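Local coordinates for ethylbenzene dehydrogenase alpha-subunit (PDB 2IVF), which belongs to the molybdopterin oxidoreductase family and holds MGD, MD1, a molybdenum atom and an iron/sulfur cluster within a three-chain assembly, at residues S255-Y259 / F285-T289; A369-L374 / T809-Q813; T207-D211 / D712-R718. All blocks are in the same frame, centred on the assembly; numbering follows the deposited sequence.

The three contacts lie far apart in the large alpha-subunit, and one of them belongs to a cofactor site. Contact 1 (255-259 with 285-289) is buried, lines the MGD pocket and lies beside the beta-subunit; the side chain of Tyr-259 is about 11 Å from the iron/sulfur cluster. Contacts 2 and 3 join segments more than 400 residues apart in sequence, and their spans interlock, since 712-718 falls between 369-374 and 809-813. Measured between centres, contact 2 is about 37 Å and contact 3 about 46 Å from contact 1, and the two are about 41 Å from each other. Contacts 1 and 3 occupy opposite sides of the chain's centre.

Contact 1: S255-Y259 / F285-T289; sequences SNWSY and FNPTT. With MGD (2-amino-5,6-dimercapto-7-methyl-3,7,8a,9-tetrahydro-8-oxa-1,3,9,10-tetraaza-anthracen-4-one guanosine dinucleotide), chain M.
Asn-256 swings CG away from its own backbone N (chi1 -177°), which carries the amide out to Thr-288, whose own chi1 of -59° sets OG1 opposite the carbonyl carbon and turns it to the start of helix 257-260. The threonine hydroxyl works as a relay. Thr-288 OG1 donates to Asn-256 OD1 at 2.8 Å, tilted somewhat from the carbonyl plane, and accepts from Ser-258 N at 2.9 Å along a nearly straight bond (171°). Asn-256 holds the N-cap position without capping through its side chain, so a first-turn N-H is met by the opposite segment instead. Beside it, Pro-287 lies against the Tyr-259 ring at a slant, its CG 3.4 Å from CE1. The hydroxyl of that tyrosine reaches Asp-133 of the beta-subunit, and Ser-258 OG bonds to Arg-851.

Asn-286 uses both ends of its amide. Asn-286 OD1 accepts from Thr-288 N at 3.0 Å, closing an Asx turn, while Asn-286 ND2 donates to O3' of MGD at 3.0 Å and only weakly to Ser-255 O. Asn-256 N gives a bond of 2.9 Å to MGD phosphate oxygen O1A, and Tyr-259 O receives MGD N19 of the pterin end at 2.8 Å.

The two segments follow the neighbouring parallel strands 249-253 and 277-281, and together they touch ribose, phosphate and pterin. Binding a dinucleotide with loops at the carboxyl ends of parallel strands is characteristic of Rossmann-like alpha/beta folds and consistent with the molybdopterin oxidoreductase family.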
loop_
_atom_site.group_PDB
_atom_site.type_symbol
_atom_site.label_atom_id
_atom_site.label_comp_id
_atom_site.label_asym_id
_atom_site.label_seq_id
_atom_site.Cartn_x
_atom_site.Cartn_y
_atom_site.Cartn_z
ATOM N N SER A 255 -14.127 -3.878 -2.826
ATOM C CA SER A 255 -12.729 -4.268 -2.744
ATOM C C SER A 255 -11.913 -3.294 -3.617
ATOM O O SER A 255 -12.492 -2.529 -4.391
ATOM C CB SER A 255 -12.577 -5.726 -3.190
ATOM O OG SER A 255 -12.758 -5.852 -4.595
ATOM N N ASN A 256 -10.593 -3.299 -3.457
ATOM C CA ASN A 256 -9.735 -2.321 -4.118
ATOM C C ASN A 256 -8.331 -2.909 -4.263
ATOM O O ASN A 256 -7.371 -2.449 -3.636
ATOM C CB ASN A 256 -9.712 -1.037 -3.313
ATOM C CG ASN A 256 -8.912 0.042 -3.969
ATOM O OD1 ASN A 256 -8.709 0.040 -5.169
ATOM N ND2 ASN A 256 -8.421 0.950 -3.166
ATOM N N TRP A 257 -8.260 -3.975 -5.043
ATOM C CA TRP A 257 -6.998 -4.686 -5.259
ATOM C C TRP A 257 -5.783 -3.823 -5.616
ATOM O O TRP A 257 -4.648 -4.223 -5.314
ATOM C CB TRP A 257 -7.170 -5.734 -6.318
ATOM C CG TRP A 257 -7.718 -7.052 -5.852
ATOM C CD1 TRP A 257 -8.450 -7.304 -4.716
ATOM C CD2 TRP A 257 -7.643 -8.270 -6.552
ATOM N NE1 TRP A 257 -8.781 -8.632 -4.652
ATOM C CE2 TRP A 257 -8.303 -9.253 -5.778
ATOM C CE3 TRP A 257 -7.025 -8.650 -7.722
ATOM C CZ2 TRP A 257 -8.372 -10.598 -6.180
ATOM C CZ3 TRP A 257 -7.100 -9.951 -8.112
ATOM C CH2 TRP A 257 -7.743 -10.911 -7.349
ATOM N N SER A 258 -5.984 -2.712 -6.344
ATOM C CA SER A 258 -4.867 -1.806 -6.621
ATOM C C SER A 258 -4.157 -1.475 -5.317
ATOM O O SER A 258 -2.958 -1.525 -5.227
ATOM C CB SER A 258 -5.346 -0.520 -7.235
ATOM O OG SER A 258 -4.276 0.397 -7.384
ATOM N N TYR A 259 -4.925 -1.108 -4.310
ATOM C CA TYR A 259 -4.379 -0.865 -2.989
ATOM C C TYR A 259 -4.053 -2.145 -2.240
ATOM O O TYR A 259 -2.989 -2.275 -1.616
ATOM C CB TYR A 259 -5.378 -0.105 -2.115
ATOM C CG TYR A 259 -5.440 1.382 -2.364
ATOM C CD1 TYR A 259 -5.147 1.936 -3.617
ATOM C CD2 TYR A 259 -5.825 2.229 -1.360
ATOM C CE1 TYR A 259 -5.205 3.313 -3.804
ATOM C CE2 TYR A 259 -5.877 3.605 -1.522
ATOM C CZ TYR A 259 -5.577 4.145 -2.742
ATOM O OH TYR A 259 -5.664 5.511 -2.879
ATOM N N PHE A 285 -15.205 5.648 -8.768
ATOM C CA PHE A 285 -14.378 5.063 -9.841
ATOM C C PHE A 285 -13.041 4.798 -9.193
ATOM O O PHE A 285 -12.144 5.610 -9.278
ATOM C CB PHE A 285 -14.262 6.069 -10.994
ATOM C CG PHE A 285 -13.627 5.536 -12.254
ATOM C CD1 PHE A 285 -14.209 4.490 -12.965
ATOM C CD2 PHE A 285 -12.491 6.127 -12.757
ATOM C CE1 PHE A 285 -13.634 4.037 -14.153
ATOM C CE2 PHE A 285 -11.930 5.678 -13.953
ATOM C CZ PHE A 285 -12.502 4.656 -14.641
ATOM N N ASN A 286 -12.917 3.642 -8.528
ATOM C CA ASN A 286 -11.885 3.431 -7.520
ATOM C C ASN A 286 -10.516 3.067 -8.130
ATOM O O ASN A 286 -10.384 2.967 -9.365
ATOM C CB ASN A 286 -12.426 2.450 -6.437
ATOM C CG ASN A 286 -12.156 0.986 -6.735
ATOM O OD1 ASN A 286 -11.668 0.630 -7.795
ATOM N ND2 ASN A 286 -12.517 0.110 -5.776
ATOM N N PRO A 287 -9.486 3.023 -7.306
ATOM C CA PRO A 287 -8.116 2.811 -7.802
ATOM C C PRO A 287 -7.857 1.536 -8.589
ATOM O O PRO A 287 -6.810 1.440 -9.215
ATOM C CB PRO A 287 -7.258 2.880 -6.530
ATOM C CG PRO A 287 -8.038 3.787 -5.643
ATOM C CD PRO A 287 -9.487 3.331 -5.871
ATOM N N THR A 288 -8.805 0.593 -8.580
ATOM C CA THR A 288 -8.667 -0.677 -9.317
ATOM C C THR A 288 -9.215 -0.541 -10.747
ATOM O O THR A 288 -9.016 -1.408 -11.599
ATOM C CB THR A 288 -9.313 -1.787 -8.487
ATOM O OG1 THR A 288 -8.655 -1.846 -7.198
ATOM C CG2 THR A 288 -9.193 -3.162 -9.133
ATOM N N THR A 289 -9.894 0.574 -11.029
ATOM C CA THR A 289 -10.543 0.739 -12.335
ATOM C C THR A 289 -9.648 0.805 -13.554
ATOM O O THR A 289 -10.126 0.668 -14.646
ATOM C CB THR A 289 -11.511 1.940 -12.328
ATOM O OG1 THR A 289 -10.796 3.155 -12.003
ATOM C CG2 THR A 289 -12.665 1.652 -11.335
HETATM P PB MGD M . -11.377 -2.415 1.114
HETATM O O1B MGD M . -10.016 -1.811 1.079
HETATM O O2B MGD M . -12.214 -2.032 2.280
HETATM O O3B MGD M . -11.434 -3.988 1.020
HETATM O O3A MGD M . -9.075 -4.916 1.267
HETATM P PA MGD M . -10.396 -5.066 0.386
HETATM O O1A MGD M . -9.993 -4.752 -0.989
HETATM O O2A MGD M . -11.023 -6.349 0.642
HETATM O "O5'" MGD M . -12.181 -2.016 -0.221
HETATM C "C5'" MGD M . -12.274 -0.633 -0.594
HETATM C "C4'" MGD M . -13.327 -0.456 -1.684
HETATM O "O4'" MGD M . -14.621 -0.704 -1.155
HETATM C "C3'" MGD M . -13.319 1.034 -1.934
HETATM O "O3'" MGD M . -12.418 1.271 -3.009
HETATM C "C2'" MGD M . -14.776 1.320 -2.319
HETATM O "O2'" MGD M . -14.845 1.717 -3.701
HETATM C "C1'" MGD M . -15.485 -0.024 -2.079
HETATM N N9 MGD M . -16.797 0.228 -1.438
HETATM C C8 MGD M . -17.060 0.913 -0.314
HETATM N N7 MGD M . -18.368 0.878 -0.033
HETATM C C5 MGD M . -18.941 0.130 -1.010
HETATM C C6 MGD M . -20.230 -0.270 -1.334
HETATM O O6 MGD M . -21.248 0.037 -0.703
HETATM N N1 MGD M . -20.390 -1.073 -2.467
HETATM C C2 MGD M . -19.348 -1.479 -3.314
HETATM N N2 MGD M . -19.612 -2.258 -4.419
HETATM N N3 MGD M . -18.109 -1.101 -2.969
HETATM C C4 MGD M . -17.911 -0.304 -1.874
HETATM C C10 MGD M . -9.092 -5.119 2.632
HETATM C C11 MGD M . -7.938 -6.021 2.995
HETATM O O11 MGD M . -6.787 -5.421 2.564
HETATM C C12 MGD M . -7.865 -6.406 4.480
HETATM S S12 MGD M . -9.312 -6.640 5.451
HETATM C C13 MGD M . -6.639 -6.580 5.072
HETATM S S13 MGD M . -6.560 -7.041 6.737
HETATM C C14 MGD M . -5.384 -6.354 4.301
HETATM N N15 MGD M . -4.900 -4.992 4.669
HETATM C C16 MGD M . -4.142 -4.216 3.772
HETATM C C17 MGD M . -3.557 -3.026 4.121
HETATM O O17 MGD M . -3.689 -2.546 5.272
HETATM N N18 MGD M . -2.826 -2.335 3.134
HETATM C C19 MGD M . -2.659 -2.808 1.869
HETATM N N19 MGD M . -1.944 -2.063 1.003
HETATM N N20 MGD M . -3.277 -3.957 1.556
HETATM C C21 MGD M . -3.965 -4.663 2.466
HETATM N N22 MGD M . -4.583 -5.859 2.113
HETATM C C23 MGD M . -5.741 -6.367 2.788
HETATM O O HOH W 1 -4.807 0.160 -10.311
#

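Contact 2: A369-L374 / T809-Q813; sequences ASRGTL and TRRAQ
Arg-811 reaches across to 369-374 with its whole side chain. From CB the chain runs to Arg-811 CG, which packs against Leu-374 CD2 at 3.6 Å, and it then bends at chi2 (142°), bringing the guanidinium between two apolar groups. Leu-374 CD2 sits over the centre of one face, and Ala-369 CB covers the rim of the other, 4.0 Å from Arg-811 NH2. With both faces sandwiched, the bonding is done at the edge. The two terminal nitrogens close end-on around a single atom, Ser-370 O, with Arg-811 NH2 at 2.8 Å and Arg-811 NH1 at 2.9 Å. The NH2 bond lies in the carbonyl plane on a lone pair, whereas NH1 comes in tilted from that plane. Arg-811 NH1 has a second acceptor in its own segment, Thr-809 O at 3.0 Å, and Arg-811 NH2 also donates to a water that lies within hydrogen-bonding distance of Leu-374 O. Rotation of the group is therefore well restrained.

Next to it, Arg-810 bends at its own chi2, lays CG beside the carbonyl of Arg-371 and donates from NH1 to Arg-371 O at 2.8 Å, from above the carbonyl plane. Arg-371 NH2 lies over the rim of one face of the Arg-810 guanidinium, 3.1 Å from Arg-810 NH2, the planes 41° apart. Their shared partner is Asp-521, which forms salt bridges with both and should offset their charge.

Far from the cofactors, the contact joins the loop after strand 365-369 to the loop between helices 796-800 and 819-824. Each loop is shaped by an ST turn: Ser-370 OG accepts from Gly-372 N, and Thr-809 OG1 accepts from Arg-811 N.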
loop_
_atom_site.group_PDB
_atom_site.type_symbol
_atom_site.label_atom_id
_atom_site.label_comp_id
_atom_site.label_asym_id
_atom_site.label_seq_id
_atom_site.Cartn_x
_atom_site.Cartn_y
_atom_site.Cartn_z
ATOM N N ALA A 369 -37.504 -33.665 -0.318
ATOM C CA ALA A 369 -36.177 -33.263 -0.763
ATOM C C ALA A 369 -35.160 -33.911 0.197
ATOM O O ALA A 369 -35.278 -33.792 1.434
ATOM C CB ALA A 369 -36.048 -31.741 -0.751
ATOM N N SER A 370 -34.181 -34.620 -0.366
ATOM C CA SER A 370 -33.246 -35.364 0.461
ATOM C C SER A 370 -32.396 -34.420 1.292
ATOM O O SER A 370 -31.876 -33.427 0.785
ATOM C CB SER A 370 -32.369 -36.282 -0.379
ATOM O OG SER A 370 -31.220 -36.702 0.344
ATOM N N ARG A 371 -32.253 -34.766 2.568
ATOM C CA ARG A 371 -31.343 -34.094 3.479
ATOM C C ARG A 371 -29.900 -34.565 3.343
ATOM O O ARG A 371 -29.011 -33.951 3.912
ATOM C CB ARG A 371 -31.762 -34.323 4.922
ATOM C CG ARG A 371 -33.186 -33.872 5.232
ATOM C CD ARG A 371 -33.448 -33.819 6.709
ATOM N NE ARG A 371 -32.631 -32.815 7.381
ATOM C CZ ARG A 371 -31.767 -33.061 8.362
ATOM N NH1 ARG A 371 -31.587 -34.288 8.825
ATOM N NH2 ARG A 371 -31.085 -32.061 8.891
ATOM N N GLY A 372 -29.671 -35.650 2.604
ATOM C CA GLY A 372 -28.369 -36.314 2.595
ATOM C C GLY A 372 -27.561 -36.104 1.341
ATOM O O GLY A 372 -26.335 -36.261 1.356
ATOM N N THR A 373 -28.219 -35.743 0.251
ATOM C CA THR A 373 -27.517 -35.443 -0.985
ATOM C C THR A 373 -28.295 -34.379 -1.775
ATOM O O THR A 373 -29.507 -34.222 -1.606
ATOM C CB THR A 373 -27.356 -36.716 -1.878
ATOM O OG1 THR A 373 -26.601 -36.387 -3.041
ATOM C CG2 THR A 373 -28.682 -37.244 -2.331
ATOM N N LEU A 374 -27.591 -33.674 -2.637
ATOM C CA LEU A 374 -28.219 -32.702 -3.512
ATOM C C LEU A 374 -28.583 -33.324 -4.849
ATOM O O LEU A 374 -29.192 -32.684 -5.690
ATOM C CB LEU A 374 -27.279 -31.526 -3.768
ATOM C CG LEU A 374 -26.769 -30.727 -2.568
ATOM C CD1 LEU A 374 -25.727 -29.712 -3.053
ATOM C CD2 LEU A 374 -27.911 -30.032 -1.828
ATOM N N THR A 809 -31.786 -25.943 5.448
ATOM C CA THR A 809 -32.354 -26.636 4.273
ATOM C C THR A 809 -31.439 -27.664 3.624
ATOM O O THR A 809 -31.856 -28.366 2.671
ATOM C CB THR A 809 -32.711 -25.644 3.164
ATOM O OG1 THR A 809 -31.532 -24.944 2.731
ATOM C CG2 THR A 809 -33.799 -24.660 3.628
ATOM N N ARG A 810 -30.201 -27.735 4.115
ATOM C CA ARG A 810 -29.114 -28.543 3.530
ATOM C C ARG A 810 -28.668 -28.071 2.148
ATOM O O ARG A 810 -27.897 -28.740 1.455
ATOM C CB ARG A 810 -29.461 -30.015 3.484
ATOM C CG ARG A 810 -29.429 -30.682 4.853
ATOM C CD ARG A 810 -27.973 -30.917 5.339
ATOM N NE ARG A 810 -27.946 -31.217 6.778
ATOM C CZ ARG A 810 -28.038 -32.434 7.290
ATOM N NH1 ARG A 810 -28.152 -33.481 6.502
ATOM N NH2 ARG A 810 -28.030 -32.613 8.609
ATOM N N ARG A 811 -29.168 -26.909 1.760
ATOM C CA ARG A 811 -28.869 -26.324 0.471
ATOM C C ARG A 811 -28.365 -24.905 0.599
ATOM O O ARG A 811 -28.302 -24.337 1.691
ATOM C CB ARG A 811 -30.107 -26.374 -0.408
ATOM C CG ARG A 811 -30.488 -27.796 -0.761
ATOM C CD ARG A 811 -31.994 -28.055 -0.789
ATOM N NE ARG A 811 -32.146 -29.372 -1.386
ATOM C CZ ARG A 811 -31.973 -30.524 -0.742
ATOM N NH1 ARG A 811 -31.757 -30.548 0.567
ATOM N NH2 ARG A 811 -32.079 -31.662 -1.408
ATOM N N ALA A 812 -27.899 -24.357 -0.527
ATOM C CA ALA A 812 -27.484 -22.963 -0.558
ATOM C C ALA A 812 -28.814 -22.226 -0.442
ATOM O O ALA A 812 -29.663 -22.375 -1.301
ATOM C CB ALA A 812 -26.782 -22.635 -1.819
ATOM N N GLN A 813 -28.968 -21.462 0.624
ATOM C CA GLN A 813 -30.278 -21.122 1.129
ATOM C C GLN A 813 -30.518 -19.634 1.067
ATOM O O GLN A 813 -29.910 -18.887 1.796
ATOM C CB GLN A 813 -30.407 -21.600 2.549
ATOM C CG GLN A 813 -31.783 -21.402 3.078
ATOM C CD GLN A 813 -31.986 -21.979 4.439
ATOM O OE1 GLN A 813 -31.297 -22.927 4.821
ATOM N NE2 GLN A 813 -32.950 -21.433 5.178
HETATM O O HOH W 2 -31.186 -31.154 -4.337
#

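Contact 3: T207-D211 / D712-R718; sequences TYLMD and DHNGRKR
The Schellman motif that ends helix 197-210 meets the hairpin of strands 709-711 and 717-719 here, through Asp-211 on one side and His-713 and Arg-718 on the other. Asp-211 is the C-prime residue, with positive phi, and a chi1 of -172° points its carboxylate at the type I turn 712-715. OD2 receives two short bonds there. His-713 ND1 approaches the syn lone pair of Asp-211 OD2 at 2.6 Å, with the oxygen in the plane of the ring, and His-713 N meets the same oxygen almost along the C-O axis, also at 2.6 Å and nearly straight (178°).

Arg-718, extended from CG to NE, reaches back to the last turn of the helix. Arg-718 NH1 donates to two oxygens near the guanidinium plane, lying in the carbonyl plane of Tyr-208 (Tyr-208 O 3.0 Å) but above that of Leu-209 (Leu-209 O 2.9 Å); the first also accepts from Asp-211 N in the helix-ending motif. A water links Arg-718 NH2 to Tyr-208 O as well. Asp-211 CB sits over the centre of one guanidinium face, 3.6 Å from Arg-718 CZ. Within the hairpin, Asp-712 OD2 forms a salt bridge of 3.3 Å with Arg-718 NH2, its hydrogen bond weak.

A positive group thus sits at the carboxyl end of a helix, where it would probably offset the dipole. His-713 donates from ND1 to Asp-211, and its NE2 is hydrogen-bonded to Asp-590, so two carboxylates flank the imidazole and would be expected to stabilise its protonated form.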
loop_
_atom_site.group_PDB
_atom_site.type_symbol
_atom_site.label_atom_id
_atom_site.label_comp_id
_atom_site.label_asym_id
_atom_site.label_seq_id
_atom_site.Cartn_x
_atom_site.Cartn_y
_atom_site.Cartn_z
ATOM N N THR A 207 -3.339 -16.221 26.995
ATOM C CA THR A 207 -4.686 -15.933 27.441
ATOM C C THR A 207 -5.400 -17.221 27.786
ATOM O O THR A 207 -5.995 -17.364 28.846
ATOM C CB THR A 207 -5.446 -15.111 26.376
ATOM O OG1 THR A 207 -4.623 -13.990 25.989
ATOM C CG2 THR A 207 -6.808 -14.643 26.955
ATOM N N TYR A 208 -5.262 -18.209 26.917
ATOM C CA TYR A 208 -5.813 -19.543 27.197
ATOM C C TYR A 208 -5.279 -20.175 28.496
ATOM O O TYR A 208 -6.032 -20.739 29.335
ATOM C CB TYR A 208 -5.501 -20.416 25.994
ATOM C CG TYR A 208 -5.867 -21.843 26.138
ATOM C CD1 TYR A 208 -7.121 -22.228 26.615
ATOM C CD2 TYR A 208 -4.968 -22.843 25.756
ATOM C CE1 TYR A 208 -7.454 -23.564 26.712
ATOM C CE2 TYR A 208 -5.293 -24.171 25.866
ATOM C CZ TYR A 208 -6.536 -24.529 26.337
ATOM O OH TYR A 208 -6.856 -25.860 26.442
ATOM N N LEU A 209 -3.971 -20.107 28.697
ATOM C CA LEU A 209 -3.439 -20.642 29.936
ATOM C C LEU A 209 -4.007 -19.903 31.157
ATOM O O LEU A 209 -4.214 -20.509 32.202
ATOM C CB LEU A 209 -1.925 -20.598 29.929
ATOM C CG LEU A 209 -1.236 -21.635 29.036
ATOM C CD1 LEU A 209 0.276 -21.450 29.099
ATOM C CD2 LEU A 209 -1.588 -23.020 29.500
ATOM N N MET A 210 -4.256 -18.601 31.015
ATOM C CA MET A 210 -4.727 -17.775 32.142
ATOM C C MET A 210 -6.245 -17.730 32.232
ATOM O O MET A 210 -6.821 -17.198 33.222
ATOM C CB MET A 210 -4.187 -16.353 32.009
ATOM C CG MET A 210 -2.703 -16.288 32.143
ATOM S SD MET A 210 -2.112 -14.598 32.396
ATOM C CE MET A 210 -2.609 -13.769 30.972
ATOM N N ASP A 211 -6.884 -18.324 31.223
ATOM C CA ASP A 211 -8.327 -18.208 30.984
ATOM C C ASP A 211 -8.768 -16.742 30.937
ATOM O O ASP A 211 -9.772 -16.355 31.535
ATOM C CB ASP A 211 -9.121 -19.000 32.031
ATOM C CG ASP A 211 -10.600 -19.062 31.695
ATOM O OD1 ASP A 211 -10.909 -19.167 30.499
ATOM O OD2 ASP A 211 -11.434 -18.933 32.612
ATOM N N ASP A 712 -10.389 -19.391 37.501
ATOM C CA ASP A 712 -10.727 -19.120 36.097
ATOM C C ASP A 712 -12.188 -18.676 36.025
ATOM O O ASP A 712 -12.828 -18.521 37.064
ATOM C CB ASP A 712 -10.416 -20.327 35.198
ATOM C CG ASP A 712 -11.316 -21.500 35.455
ATOM O OD1 ASP A 712 -12.306 -21.339 36.191
ATOM O OD2 ASP A 712 -11.014 -22.581 34.928
ATOM N N HIS A 713 -12.728 -18.435 34.834
ATOM C CA HIS A 713 -14.083 -17.884 34.777
ATOM C C HIS A 713 -15.172 -18.852 35.261
ATOM O O HIS A 713 -16.246 -18.405 35.628
ATOM C CB HIS A 713 -14.442 -17.278 33.424
ATOM C CG HIS A 713 -14.789 -18.271 32.361
ATOM N ND1 HIS A 713 -13.855 -19.104 31.780
ATOM C CD2 HIS A 713 -15.955 -18.504 31.714
ATOM C CE1 HIS A 713 -14.440 -19.827 30.838
ATOM N NE2 HIS A 713 -15.712 -19.476 30.772
ATOM N N ASN A 714 -14.890 -20.149 35.282
ATOM C CA ASN A 714 -15.844 -21.118 35.826
ATOM C C ASN A 714 -15.604 -21.410 37.275
ATOM O O ASN A 714 -16.314 -22.218 37.858
ATOM C CB ASN A 714 -15.808 -22.403 35.013
ATOM C CG ASN A 714 -16.339 -22.198 33.623
ATOM O OD1 ASN A 714 -15.692 -22.562 32.638
ATOM N ND2 ASN A 714 -17.515 -21.571 33.528
ATOM N N GLY A 715 -14.615 -20.742 37.866
ATOM C CA GLY A 715 -14.321 -20.867 39.290
ATOM C C GLY A 715 -13.435 -22.042 39.660
ATOM O O GLY A 715 -13.343 -22.395 40.831
ATOM N N ARG A 716 -12.805 -22.658 38.666
ATOM C CA ARG A 716 -11.778 -23.657 38.896
ATOM C C ARG A 716 -10.436 -22.970 39.161
ATOM O O ARG A 716 -10.147 -21.907 38.615
ATOM C CB ARG A 716 -11.660 -24.589 37.688
ATOM C CG ARG A 716 -12.923 -25.396 37.405
ATOM C CD ARG A 716 -12.926 -26.001 35.984
ATOM N NE ARG A 716 -12.069 -27.192 35.857
ATOM C CZ ARG A 716 -11.063 -27.349 34.980
ATOM N NH1 ARG A 716 -10.733 -26.398 34.113
ATOM N NH2 ARG A 716 -10.374 -28.487 34.971
ATOM N N LYS A 717 -9.612 -23.601 39.982
ATOM C CA LYS A 717 -8.354 -23.014 40.420
ATOM C C LYS A 717 -7.218 -23.362 39.469
ATOM O O LYS A 717 -7.085 -24.505 39.061
ATOM C CB LYS A 717 -8.002 -23.522 41.822
ATOM C CG LYS A 717 -8.608 -22.699 42.985
ATOM C CD LYS A 717 -10.117 -22.568 42.879
ATOM C CE LYS A 717 -10.740 -22.055 44.176
ATOM N NZ LYS A 717 -12.216 -21.823 44.006
ATOM N N ARG A 718 -6.398 -22.366 39.138
ATOM C CA ARG A 718 -5.186 -22.566 38.347
ATOM C C ARG A 718 -3.990 -22.006 39.094
ATOM O O ARG A 718 -4.089 -20.963 39.749
ATOM C CB ARG A 718 -5.305 -21.866 37.004
ATOM C CG ARG A 718 -6.346 -22.473 36.098
ATOM C CD ARG A 718 -6.464 -21.742 34.822
ATOM N NE ARG A 718 -7.652 -22.217 34.126
ATOM C CZ ARG A 718 -7.799 -22.254 32.813
ATOM N NH1 ARG A 718 -6.837 -21.818 31.990
ATOM N NH2 ARG A 718 -8.938 -22.713 32.316
HETATM O O HOH W 3 -8.559 -21.750 29.533
#